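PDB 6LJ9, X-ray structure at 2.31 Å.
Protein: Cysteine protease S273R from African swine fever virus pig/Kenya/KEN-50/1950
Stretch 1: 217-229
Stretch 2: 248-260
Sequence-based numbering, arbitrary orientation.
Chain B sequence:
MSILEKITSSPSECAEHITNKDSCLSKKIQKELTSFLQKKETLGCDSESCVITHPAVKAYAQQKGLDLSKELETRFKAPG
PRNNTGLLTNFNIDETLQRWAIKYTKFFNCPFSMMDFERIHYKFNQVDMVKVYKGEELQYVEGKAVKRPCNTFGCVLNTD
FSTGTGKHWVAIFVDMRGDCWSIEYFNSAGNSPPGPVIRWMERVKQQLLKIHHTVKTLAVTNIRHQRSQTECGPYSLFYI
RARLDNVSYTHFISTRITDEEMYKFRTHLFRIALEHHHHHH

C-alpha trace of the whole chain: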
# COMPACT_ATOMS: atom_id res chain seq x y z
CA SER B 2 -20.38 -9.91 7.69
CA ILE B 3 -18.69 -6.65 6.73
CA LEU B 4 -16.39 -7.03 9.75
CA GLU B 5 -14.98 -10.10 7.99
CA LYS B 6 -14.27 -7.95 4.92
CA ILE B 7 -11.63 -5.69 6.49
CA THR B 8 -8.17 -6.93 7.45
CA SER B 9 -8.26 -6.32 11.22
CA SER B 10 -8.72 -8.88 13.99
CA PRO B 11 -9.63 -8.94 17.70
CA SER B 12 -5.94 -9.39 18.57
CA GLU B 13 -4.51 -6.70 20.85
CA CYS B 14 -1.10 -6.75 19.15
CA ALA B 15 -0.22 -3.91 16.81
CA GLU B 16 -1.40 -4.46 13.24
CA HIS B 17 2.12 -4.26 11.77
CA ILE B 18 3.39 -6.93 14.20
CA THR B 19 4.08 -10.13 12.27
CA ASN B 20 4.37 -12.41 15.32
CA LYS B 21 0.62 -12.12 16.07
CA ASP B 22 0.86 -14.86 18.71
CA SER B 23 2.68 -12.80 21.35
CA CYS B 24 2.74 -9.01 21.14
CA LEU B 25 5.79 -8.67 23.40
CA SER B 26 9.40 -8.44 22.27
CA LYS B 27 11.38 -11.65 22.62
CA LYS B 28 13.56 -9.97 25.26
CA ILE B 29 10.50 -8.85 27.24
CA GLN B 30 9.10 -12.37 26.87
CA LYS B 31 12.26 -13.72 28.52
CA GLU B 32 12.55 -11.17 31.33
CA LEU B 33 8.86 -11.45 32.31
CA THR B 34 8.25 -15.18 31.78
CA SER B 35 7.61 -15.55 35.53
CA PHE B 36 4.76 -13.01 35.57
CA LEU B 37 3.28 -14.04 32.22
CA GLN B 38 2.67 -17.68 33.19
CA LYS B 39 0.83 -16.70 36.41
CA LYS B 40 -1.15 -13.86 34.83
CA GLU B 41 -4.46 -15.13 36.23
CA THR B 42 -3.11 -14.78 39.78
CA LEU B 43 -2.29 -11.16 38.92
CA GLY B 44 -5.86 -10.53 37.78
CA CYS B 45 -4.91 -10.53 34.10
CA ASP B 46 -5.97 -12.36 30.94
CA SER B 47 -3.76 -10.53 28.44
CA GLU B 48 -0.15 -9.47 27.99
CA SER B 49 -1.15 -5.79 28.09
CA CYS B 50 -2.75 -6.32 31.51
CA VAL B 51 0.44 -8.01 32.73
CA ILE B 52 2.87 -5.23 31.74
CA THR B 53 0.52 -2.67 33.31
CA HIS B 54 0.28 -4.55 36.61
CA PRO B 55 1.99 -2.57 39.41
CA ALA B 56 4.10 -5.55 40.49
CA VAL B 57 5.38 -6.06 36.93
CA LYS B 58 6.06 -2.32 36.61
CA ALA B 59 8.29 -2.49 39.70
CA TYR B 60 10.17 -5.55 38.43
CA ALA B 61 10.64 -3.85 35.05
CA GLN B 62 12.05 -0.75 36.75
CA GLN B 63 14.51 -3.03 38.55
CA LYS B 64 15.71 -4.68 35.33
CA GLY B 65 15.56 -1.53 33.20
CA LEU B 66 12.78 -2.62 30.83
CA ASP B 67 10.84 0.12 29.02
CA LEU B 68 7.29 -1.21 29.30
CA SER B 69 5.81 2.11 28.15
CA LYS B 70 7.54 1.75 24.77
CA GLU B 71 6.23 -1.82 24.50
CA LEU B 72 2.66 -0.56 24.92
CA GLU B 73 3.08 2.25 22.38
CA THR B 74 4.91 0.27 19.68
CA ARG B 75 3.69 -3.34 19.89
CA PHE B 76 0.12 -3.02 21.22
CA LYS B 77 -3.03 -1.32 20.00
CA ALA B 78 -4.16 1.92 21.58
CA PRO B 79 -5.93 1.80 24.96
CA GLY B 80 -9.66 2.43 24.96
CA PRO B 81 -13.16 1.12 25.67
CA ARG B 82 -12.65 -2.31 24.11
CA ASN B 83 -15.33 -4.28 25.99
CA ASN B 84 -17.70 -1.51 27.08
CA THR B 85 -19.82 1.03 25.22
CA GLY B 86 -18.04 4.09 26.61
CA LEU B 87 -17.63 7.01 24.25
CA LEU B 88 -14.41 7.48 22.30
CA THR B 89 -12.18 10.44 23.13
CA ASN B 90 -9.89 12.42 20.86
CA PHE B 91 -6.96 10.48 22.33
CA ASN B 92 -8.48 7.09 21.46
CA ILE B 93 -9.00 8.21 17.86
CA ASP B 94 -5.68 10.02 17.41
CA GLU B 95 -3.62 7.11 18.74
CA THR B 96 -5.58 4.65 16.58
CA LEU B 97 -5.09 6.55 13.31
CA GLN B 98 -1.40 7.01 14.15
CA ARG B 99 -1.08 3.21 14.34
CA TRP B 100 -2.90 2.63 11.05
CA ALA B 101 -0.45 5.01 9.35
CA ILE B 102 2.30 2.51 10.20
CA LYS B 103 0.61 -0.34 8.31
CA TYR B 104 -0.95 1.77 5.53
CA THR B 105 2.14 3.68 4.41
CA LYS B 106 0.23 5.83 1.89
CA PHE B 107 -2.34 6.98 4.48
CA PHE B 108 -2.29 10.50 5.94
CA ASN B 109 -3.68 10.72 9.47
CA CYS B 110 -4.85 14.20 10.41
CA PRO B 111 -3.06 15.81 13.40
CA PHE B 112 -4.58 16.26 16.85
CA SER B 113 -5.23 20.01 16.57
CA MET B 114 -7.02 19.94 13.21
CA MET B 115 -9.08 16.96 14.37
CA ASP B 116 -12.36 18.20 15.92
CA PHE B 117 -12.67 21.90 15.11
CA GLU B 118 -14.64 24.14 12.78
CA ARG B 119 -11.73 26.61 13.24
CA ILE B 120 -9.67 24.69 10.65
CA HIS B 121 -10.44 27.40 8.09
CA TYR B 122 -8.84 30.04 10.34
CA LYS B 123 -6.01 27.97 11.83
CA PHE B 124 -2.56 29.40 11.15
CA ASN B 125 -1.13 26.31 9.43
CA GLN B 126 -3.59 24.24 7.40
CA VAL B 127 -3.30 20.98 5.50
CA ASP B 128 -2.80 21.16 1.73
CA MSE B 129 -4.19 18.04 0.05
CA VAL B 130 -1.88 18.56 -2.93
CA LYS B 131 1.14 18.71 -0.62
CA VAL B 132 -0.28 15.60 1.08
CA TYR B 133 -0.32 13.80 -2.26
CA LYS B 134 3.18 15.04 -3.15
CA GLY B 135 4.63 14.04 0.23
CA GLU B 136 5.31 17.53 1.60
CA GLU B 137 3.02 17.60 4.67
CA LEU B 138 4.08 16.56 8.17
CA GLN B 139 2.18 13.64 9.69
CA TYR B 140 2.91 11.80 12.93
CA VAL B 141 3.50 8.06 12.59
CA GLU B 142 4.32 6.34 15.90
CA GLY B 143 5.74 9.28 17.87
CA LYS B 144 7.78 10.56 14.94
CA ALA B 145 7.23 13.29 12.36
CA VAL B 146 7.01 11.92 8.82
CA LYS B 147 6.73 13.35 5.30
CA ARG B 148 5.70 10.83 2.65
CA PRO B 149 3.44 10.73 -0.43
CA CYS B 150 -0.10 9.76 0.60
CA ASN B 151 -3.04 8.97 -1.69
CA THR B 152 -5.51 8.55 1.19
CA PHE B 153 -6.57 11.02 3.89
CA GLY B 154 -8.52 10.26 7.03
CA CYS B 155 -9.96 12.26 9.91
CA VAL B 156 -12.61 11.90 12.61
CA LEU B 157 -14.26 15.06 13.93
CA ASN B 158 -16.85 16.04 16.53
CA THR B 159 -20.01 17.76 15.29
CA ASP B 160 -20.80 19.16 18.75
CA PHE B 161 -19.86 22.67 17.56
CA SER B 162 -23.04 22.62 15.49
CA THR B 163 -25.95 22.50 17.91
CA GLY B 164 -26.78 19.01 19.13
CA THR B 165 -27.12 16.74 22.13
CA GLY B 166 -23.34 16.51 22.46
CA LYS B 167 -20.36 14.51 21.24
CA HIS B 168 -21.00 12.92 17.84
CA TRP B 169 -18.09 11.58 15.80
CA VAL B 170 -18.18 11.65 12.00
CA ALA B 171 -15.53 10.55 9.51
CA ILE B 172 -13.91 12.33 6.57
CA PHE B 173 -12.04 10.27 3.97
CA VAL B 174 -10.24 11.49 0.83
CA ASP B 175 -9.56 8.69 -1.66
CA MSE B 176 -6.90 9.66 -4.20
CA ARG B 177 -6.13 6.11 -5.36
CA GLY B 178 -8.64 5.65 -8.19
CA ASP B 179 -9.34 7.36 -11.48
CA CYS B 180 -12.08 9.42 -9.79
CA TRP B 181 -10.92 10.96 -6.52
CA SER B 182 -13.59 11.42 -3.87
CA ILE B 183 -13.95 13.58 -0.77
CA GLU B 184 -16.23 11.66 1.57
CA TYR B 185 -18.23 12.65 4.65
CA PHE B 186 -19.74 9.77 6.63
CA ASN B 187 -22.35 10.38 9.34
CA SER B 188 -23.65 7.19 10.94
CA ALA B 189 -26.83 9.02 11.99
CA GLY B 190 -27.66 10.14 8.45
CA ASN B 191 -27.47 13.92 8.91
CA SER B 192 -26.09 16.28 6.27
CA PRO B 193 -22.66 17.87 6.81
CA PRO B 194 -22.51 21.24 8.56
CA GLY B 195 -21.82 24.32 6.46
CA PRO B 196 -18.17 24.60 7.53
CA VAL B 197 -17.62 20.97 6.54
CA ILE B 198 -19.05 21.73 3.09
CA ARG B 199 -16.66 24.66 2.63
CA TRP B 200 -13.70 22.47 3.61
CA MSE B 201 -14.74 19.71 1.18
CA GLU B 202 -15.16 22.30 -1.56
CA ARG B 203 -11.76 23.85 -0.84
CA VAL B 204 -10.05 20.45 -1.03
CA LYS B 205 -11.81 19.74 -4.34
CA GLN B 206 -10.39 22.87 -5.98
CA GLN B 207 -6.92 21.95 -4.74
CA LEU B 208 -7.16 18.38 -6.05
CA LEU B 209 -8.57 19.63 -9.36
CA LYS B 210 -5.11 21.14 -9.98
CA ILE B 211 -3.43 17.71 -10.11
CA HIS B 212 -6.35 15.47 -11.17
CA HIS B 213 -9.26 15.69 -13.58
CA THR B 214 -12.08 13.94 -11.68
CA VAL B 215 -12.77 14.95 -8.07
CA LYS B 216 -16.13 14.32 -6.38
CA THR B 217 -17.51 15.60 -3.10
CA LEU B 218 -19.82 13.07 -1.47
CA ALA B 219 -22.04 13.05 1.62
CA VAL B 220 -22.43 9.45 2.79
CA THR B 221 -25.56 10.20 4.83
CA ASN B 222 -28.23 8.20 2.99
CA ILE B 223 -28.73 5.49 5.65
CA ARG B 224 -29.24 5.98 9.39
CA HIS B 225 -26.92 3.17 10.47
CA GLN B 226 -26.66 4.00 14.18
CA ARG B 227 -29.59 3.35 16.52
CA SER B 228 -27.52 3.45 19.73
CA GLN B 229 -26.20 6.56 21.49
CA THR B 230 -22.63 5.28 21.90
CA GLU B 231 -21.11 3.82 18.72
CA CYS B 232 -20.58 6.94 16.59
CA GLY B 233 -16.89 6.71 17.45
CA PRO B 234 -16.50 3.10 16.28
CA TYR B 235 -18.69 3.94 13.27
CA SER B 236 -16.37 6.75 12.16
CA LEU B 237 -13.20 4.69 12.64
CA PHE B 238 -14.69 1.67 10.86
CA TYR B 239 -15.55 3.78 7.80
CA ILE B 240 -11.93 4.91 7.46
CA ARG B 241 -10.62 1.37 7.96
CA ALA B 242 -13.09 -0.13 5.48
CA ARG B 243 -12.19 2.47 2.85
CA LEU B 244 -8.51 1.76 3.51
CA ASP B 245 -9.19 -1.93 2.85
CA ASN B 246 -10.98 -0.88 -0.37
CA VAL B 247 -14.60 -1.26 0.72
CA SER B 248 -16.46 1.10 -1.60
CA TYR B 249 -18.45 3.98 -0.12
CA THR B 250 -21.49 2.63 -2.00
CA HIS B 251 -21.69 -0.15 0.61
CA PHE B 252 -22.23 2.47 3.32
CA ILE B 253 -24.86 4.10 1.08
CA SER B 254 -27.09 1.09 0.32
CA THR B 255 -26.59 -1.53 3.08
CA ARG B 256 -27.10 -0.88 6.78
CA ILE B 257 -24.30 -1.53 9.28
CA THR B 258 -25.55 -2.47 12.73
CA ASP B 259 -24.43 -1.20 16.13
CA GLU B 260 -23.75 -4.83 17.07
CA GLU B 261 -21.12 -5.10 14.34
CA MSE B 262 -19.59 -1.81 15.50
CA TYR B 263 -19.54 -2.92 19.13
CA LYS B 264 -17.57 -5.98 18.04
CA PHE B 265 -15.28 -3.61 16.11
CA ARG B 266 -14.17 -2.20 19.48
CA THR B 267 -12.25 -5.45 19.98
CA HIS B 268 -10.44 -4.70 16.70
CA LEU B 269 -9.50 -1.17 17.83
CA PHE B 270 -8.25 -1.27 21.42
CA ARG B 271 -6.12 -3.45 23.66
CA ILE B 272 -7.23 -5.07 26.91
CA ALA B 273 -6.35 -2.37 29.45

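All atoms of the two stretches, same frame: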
# COMPACT_ATOMS: atom_id res chain seq x y z
N THR B 217 -17.15 15.44 -4.50
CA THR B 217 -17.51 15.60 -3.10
C THR B 217 -18.77 14.79 -2.83
O THR B 217 -19.72 14.83 -3.62
CB THR B 217 -17.75 17.07 -2.74
OG1 THR B 217 -18.85 17.58 -3.50
CG2 THR B 217 -16.51 17.90 -3.02
N LEU B 218 -18.77 14.05 -1.73
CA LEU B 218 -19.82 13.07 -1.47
C LEU B 218 -20.20 13.08 0.00
O LEU B 218 -19.33 13.02 0.87
CB LEU B 218 -19.38 11.67 -1.89
CG LEU B 218 -20.37 10.54 -1.60
CD1 LEU B 218 -21.58 10.63 -2.52
CD2 LEU B 218 -19.68 9.21 -1.74
N ALA B 219 -21.50 13.13 0.27
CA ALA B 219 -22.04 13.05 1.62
C ALA B 219 -22.65 11.67 1.80
O ALA B 219 -23.74 11.39 1.29
CB ALA B 219 -23.07 14.16 1.87
N VAL B 220 -21.94 10.80 2.51
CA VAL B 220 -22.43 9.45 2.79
C VAL B 220 -23.36 9.51 3.98
O VAL B 220 -23.00 9.10 5.09
CB VAL B 220 -21.26 8.47 3.03
CG1 VAL B 220 -21.77 7.03 3.06
CG2 VAL B 220 -20.19 8.64 1.96
N THR B 221 -24.57 10.03 3.77
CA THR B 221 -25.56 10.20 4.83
C THR B 221 -26.93 9.70 4.39
O THR B 221 -27.96 10.22 4.83
CB THR B 221 -25.65 11.67 5.26
OG1 THR B 221 -26.06 12.47 4.15
CG2 THR B 221 -24.31 12.16 5.78
N ASN B 222 -26.96 8.69 3.52
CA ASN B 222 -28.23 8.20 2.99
C ASN B 222 -28.94 7.28 3.98
O ASN B 222 -30.17 7.32 4.10
CB ASN B 222 -28.01 7.48 1.66
CG ASN B 222 -29.30 7.11 0.97
OD1 ASN B 222 -30.01 7.97 0.46
ND2 ASN B 222 -29.61 5.82 0.94
N ILE B 223 -28.18 6.46 4.71
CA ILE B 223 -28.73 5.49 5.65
C ILE B 223 -28.44 5.96 7.07
O ILE B 223 -27.34 6.45 7.36
CB ILE B 223 -28.15 4.09 5.41
CG1 ILE B 223 -28.63 3.53 4.06
CG2 ILE B 223 -28.54 3.13 6.53
CD1 ILE B 223 -28.22 2.10 3.83
N ARG B 224 -29.43 5.81 7.95
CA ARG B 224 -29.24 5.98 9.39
C ARG B 224 -28.79 4.64 9.95
O ARG B 224 -29.60 3.78 10.31
CB ARG B 224 -30.51 6.48 10.05
CG ARG B 224 -30.43 6.56 11.57
CD ARG B 224 -31.69 7.18 12.17
NE ARG B 224 -31.74 7.01 13.61
CZ ARG B 224 -31.13 7.81 14.48
NH1 ARG B 224 -30.41 8.84 14.05
NH2 ARG B 224 -31.23 7.58 15.78
N HIS B 225 -27.47 4.44 10.00
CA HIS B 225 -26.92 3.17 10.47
C HIS B 225 -27.07 3.02 11.98
O HIS B 225 -27.46 1.95 12.47
CB HIS B 225 -25.45 3.05 10.08
CG HIS B 225 -25.21 3.06 8.60
ND1 HIS B 225 -25.39 1.94 7.81
CD2 HIS B 225 -24.78 4.04 7.77
CE1 HIS B 225 -25.10 2.24 6.56
NE2 HIS B 225 -24.72 3.50 6.51
N GLN B 226 -26.78 4.08 12.73
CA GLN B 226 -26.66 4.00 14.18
C GLN B 226 -28.02 4.19 14.84
O GLN B 226 -28.70 5.20 14.60
CB GLN B 226 -25.67 5.05 14.68
CG GLN B 226 -25.55 5.12 16.19
CD GLN B 226 -24.48 6.10 16.63
OE1 GLN B 226 -23.65 6.53 15.83
NE2 GLN B 226 -24.50 6.46 17.91
N ARG B 227 -28.41 3.22 15.66
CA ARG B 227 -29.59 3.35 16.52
C ARG B 227 -29.23 3.50 17.99
O ARG B 227 -30.11 3.85 18.79
CB ARG B 227 -30.51 2.13 16.35
CG ARG B 227 -31.14 2.02 14.97
CD ARG B 227 -31.97 0.76 14.84
NE ARG B 227 -32.38 0.51 13.46
CZ ARG B 227 -32.97 -0.60 13.04
NH1 ARG B 227 -33.22 -1.58 13.90
NH2 ARG B 227 -33.29 -0.74 11.76
N SER B 228 -27.98 3.25 18.36
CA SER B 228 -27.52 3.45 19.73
C SER B 228 -27.07 4.90 19.92
O SER B 228 -27.07 5.71 18.99
CB SER B 228 -26.39 2.47 20.05
OG SER B 228 -25.25 2.71 19.25
N GLN B 229 -26.70 5.23 21.16
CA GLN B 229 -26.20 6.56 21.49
C GLN B 229 -24.71 6.56 21.78
O GLN B 229 -24.19 7.54 22.31
CB GLN B 229 -26.96 7.11 22.70
CG GLN B 229 -28.46 7.23 22.52
CD GLN B 229 -29.16 7.68 23.79
OE1 GLN B 229 -28.57 7.67 24.87
NE2 GLN B 229 -30.41 8.09 23.66
N SER B 248 -15.93 -0.08 -0.93
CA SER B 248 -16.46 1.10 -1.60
C SER B 248 -17.43 1.84 -0.69
O SER B 248 -18.09 1.25 0.17
CB SER B 248 -17.15 0.71 -2.90
OG SER B 248 -17.70 1.85 -3.54
N TYR B 249 -17.50 3.17 -0.88
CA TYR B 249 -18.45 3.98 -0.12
C TYR B 249 -19.89 3.62 -0.44
O TYR B 249 -20.78 3.89 0.37
CB TYR B 249 -18.20 5.47 -0.37
CG TYR B 249 -18.25 5.88 -1.83
CD1 TYR B 249 -19.46 5.94 -2.52
CD2 TYR B 249 -17.10 6.23 -2.52
CE1 TYR B 249 -19.51 6.33 -3.84
CE2 TYR B 249 -17.14 6.61 -3.84
CZ TYR B 249 -18.35 6.66 -4.50
OH TYR B 249 -18.39 7.04 -5.82
N THR B 250 -20.14 3.04 -1.62
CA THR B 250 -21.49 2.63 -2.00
C THR B 250 -22.06 1.58 -1.05
O THR B 250 -23.28 1.47 -0.94
CB THR B 250 -21.49 2.08 -3.43
OG1 THR B 250 -20.83 0.81 -3.45
CG2 THR B 250 -20.77 3.03 -4.38
N HIS B 251 -21.20 0.80 -0.38
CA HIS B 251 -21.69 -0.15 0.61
C HIS B 251 -22.31 0.57 1.80
O HIS B 251 -23.34 0.14 2.33
CB HIS B 251 -20.56 -1.07 1.08
CG HIS B 251 -21.02 -2.29 1.82
ND1 HIS B 251 -21.01 -3.55 1.26
CD2 HIS B 251 -21.50 -2.44 3.07
CE1 HIS B 251 -21.46 -4.42 2.13
NE2 HIS B 251 -21.77 -3.78 3.24
N PHE B 252 -21.68 1.66 2.24
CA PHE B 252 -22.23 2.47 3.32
C PHE B 252 -23.44 3.29 2.89
O PHE B 252 -24.12 3.86 3.74
CB PHE B 252 -21.15 3.41 3.87
CG PHE B 252 -19.98 2.71 4.50
CD1 PHE B 252 -18.98 2.17 3.71
CD2 PHE B 252 -19.89 2.59 5.88
CE1 PHE B 252 -17.90 1.52 4.29
CE2 PHE B 252 -18.81 1.95 6.46
CZ PHE B 252 -17.81 1.41 5.66
N ILE B 253 -23.72 3.34 1.59
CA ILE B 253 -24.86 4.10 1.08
C ILE B 253 -26.11 3.23 0.96
O ILE B 253 -27.23 3.72 1.17
CB ILE B 253 -24.50 4.75 -0.27
CG1 ILE B 253 -23.43 5.83 -0.07
CG2 ILE B 253 -25.73 5.33 -0.95
CD1 ILE B 253 -23.06 6.56 -1.35
N SER B 254 -25.95 1.94 0.66
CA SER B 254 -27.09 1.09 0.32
C SER B 254 -27.39 -0.01 1.33
O SER B 254 -28.53 -0.48 1.38
CB SER B 254 -26.88 0.45 -1.06
OG SER B 254 -25.64 -0.25 -1.11
N THR B 255 -26.41 -0.43 2.13
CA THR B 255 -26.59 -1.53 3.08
C THR B 255 -26.32 -1.03 4.49
O THR B 255 -25.32 -0.35 4.73
CB THR B 255 -25.67 -2.70 2.75
OG1 THR B 255 -25.85 -3.09 1.38
CG2 THR B 255 -25.98 -3.89 3.65
N ARG B 256 -27.21 -1.37 5.42
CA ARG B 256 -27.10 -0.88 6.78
C ARG B 256 -26.04 -1.66 7.55
O ARG B 256 -25.87 -2.87 7.36
CB ARG B 256 -28.45 -0.98 7.50
CG ARG B 256 -28.41 -0.42 8.92
CD ARG B 256 -29.76 -0.52 9.63
NE ARG B 256 -29.67 0.05 10.97
CZ ARG B 256 -29.33 -0.64 12.05
NH1 ARG B 256 -29.05 -1.93 11.96
NH2 ARG B 256 -29.27 -0.04 13.23
N ILE B 257 -25.32 -0.95 8.41
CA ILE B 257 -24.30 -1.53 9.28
C ILE B 257 -24.76 -1.35 10.72
O ILE B 257 -24.99 -0.22 11.17
CB ILE B 257 -22.92 -0.88 9.04
CG1 ILE B 257 -22.48 -1.09 7.59
CG2 ILE B 257 -21.89 -1.46 9.99
CD1 ILE B 257 -21.14 -0.49 7.27
N THR B 258 -24.89 -2.46 11.43
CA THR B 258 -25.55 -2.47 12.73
C THR B 258 -24.60 -2.00 13.84
O THR B 258 -23.38 -2.03 13.71
CB THR B 258 -26.06 -3.87 13.06
OG1 THR B 258 -24.95 -4.76 13.27
CG2 THR B 258 -26.90 -4.41 11.92
N ASP B 259 -25.21 -1.56 14.95
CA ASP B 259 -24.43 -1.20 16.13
C ASP B 259 -23.76 -2.43 16.74
O ASP B 259 -22.70 -2.31 17.37
CB ASP B 259 -25.32 -0.51 17.16
CG ASP B 259 -25.97 0.75 16.63
OD1 ASP B 259 -26.99 0.65 15.91
OD2 ASP B 259 -25.47 1.85 16.94
N GLU B 260 -24.37 -3.61 16.58
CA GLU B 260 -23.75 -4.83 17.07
C GLU B 260 -22.42 -5.10 16.39
O GLU B 260 -21.43 -5.46 17.04
CB GLU B 260 -24.70 -6.01 16.87
CG GLU B 260 -24.13 -7.35 17.29
CD GLU B 260 -25.01 -8.51 16.85
OE1 GLU B 260 -25.89 -8.30 15.99
OE2 GLU B 260 -24.82 -9.63 17.37
O HOH W 1 -25.26 6.13 4.09

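Two like-charged arginines meet here: Arg 227 NE lies 3.2 Å from Arg 256 NH2, over one face of the Arg 256 guanidinium. Both atoms are donors, so they do not hydrogen-bond. His 225 O lies over the opposite face, 2.8 Å from Arg 256 NH2, but the angle is too poor for a bond. Negative charge comes from Asp 259, whose OD1 forms a salt bridge with Arg 256 NH2 at 3.6 Å.

Arg 227 N donates to Asp 259 OD1 (2.9 Å, 174°), while Asp 259 OD2 accepts from Ser 228 N at 3.2 Å and from Ser 228 OG at a very short 2.5 Å.

His 225 NE2 donates to Phe 252 O (2.9 Å) and His 225 ND1 accepts from Ile 257 N (3.0 Å), both partners near the ring plane, bracketing the chain that leaves the helix ending at Ser 254. Water 1 links Ile 223 N (3.0 Å) to Phe 252 O (2.6 Å), and Asn 222 ND2 donates to Ile 253 O (3.2 Å).

Strand 217-220 crosses that helix at 40°, with axes 9.2 Å apart at closest approach. Leu 218 CD2 sits 3.5 Å from the Tyr 249 ring centroid, 19° off the normal, a CH-pi contact, and Val 220 CG1 packs against Ile 253 CG1 at 3.7 Å.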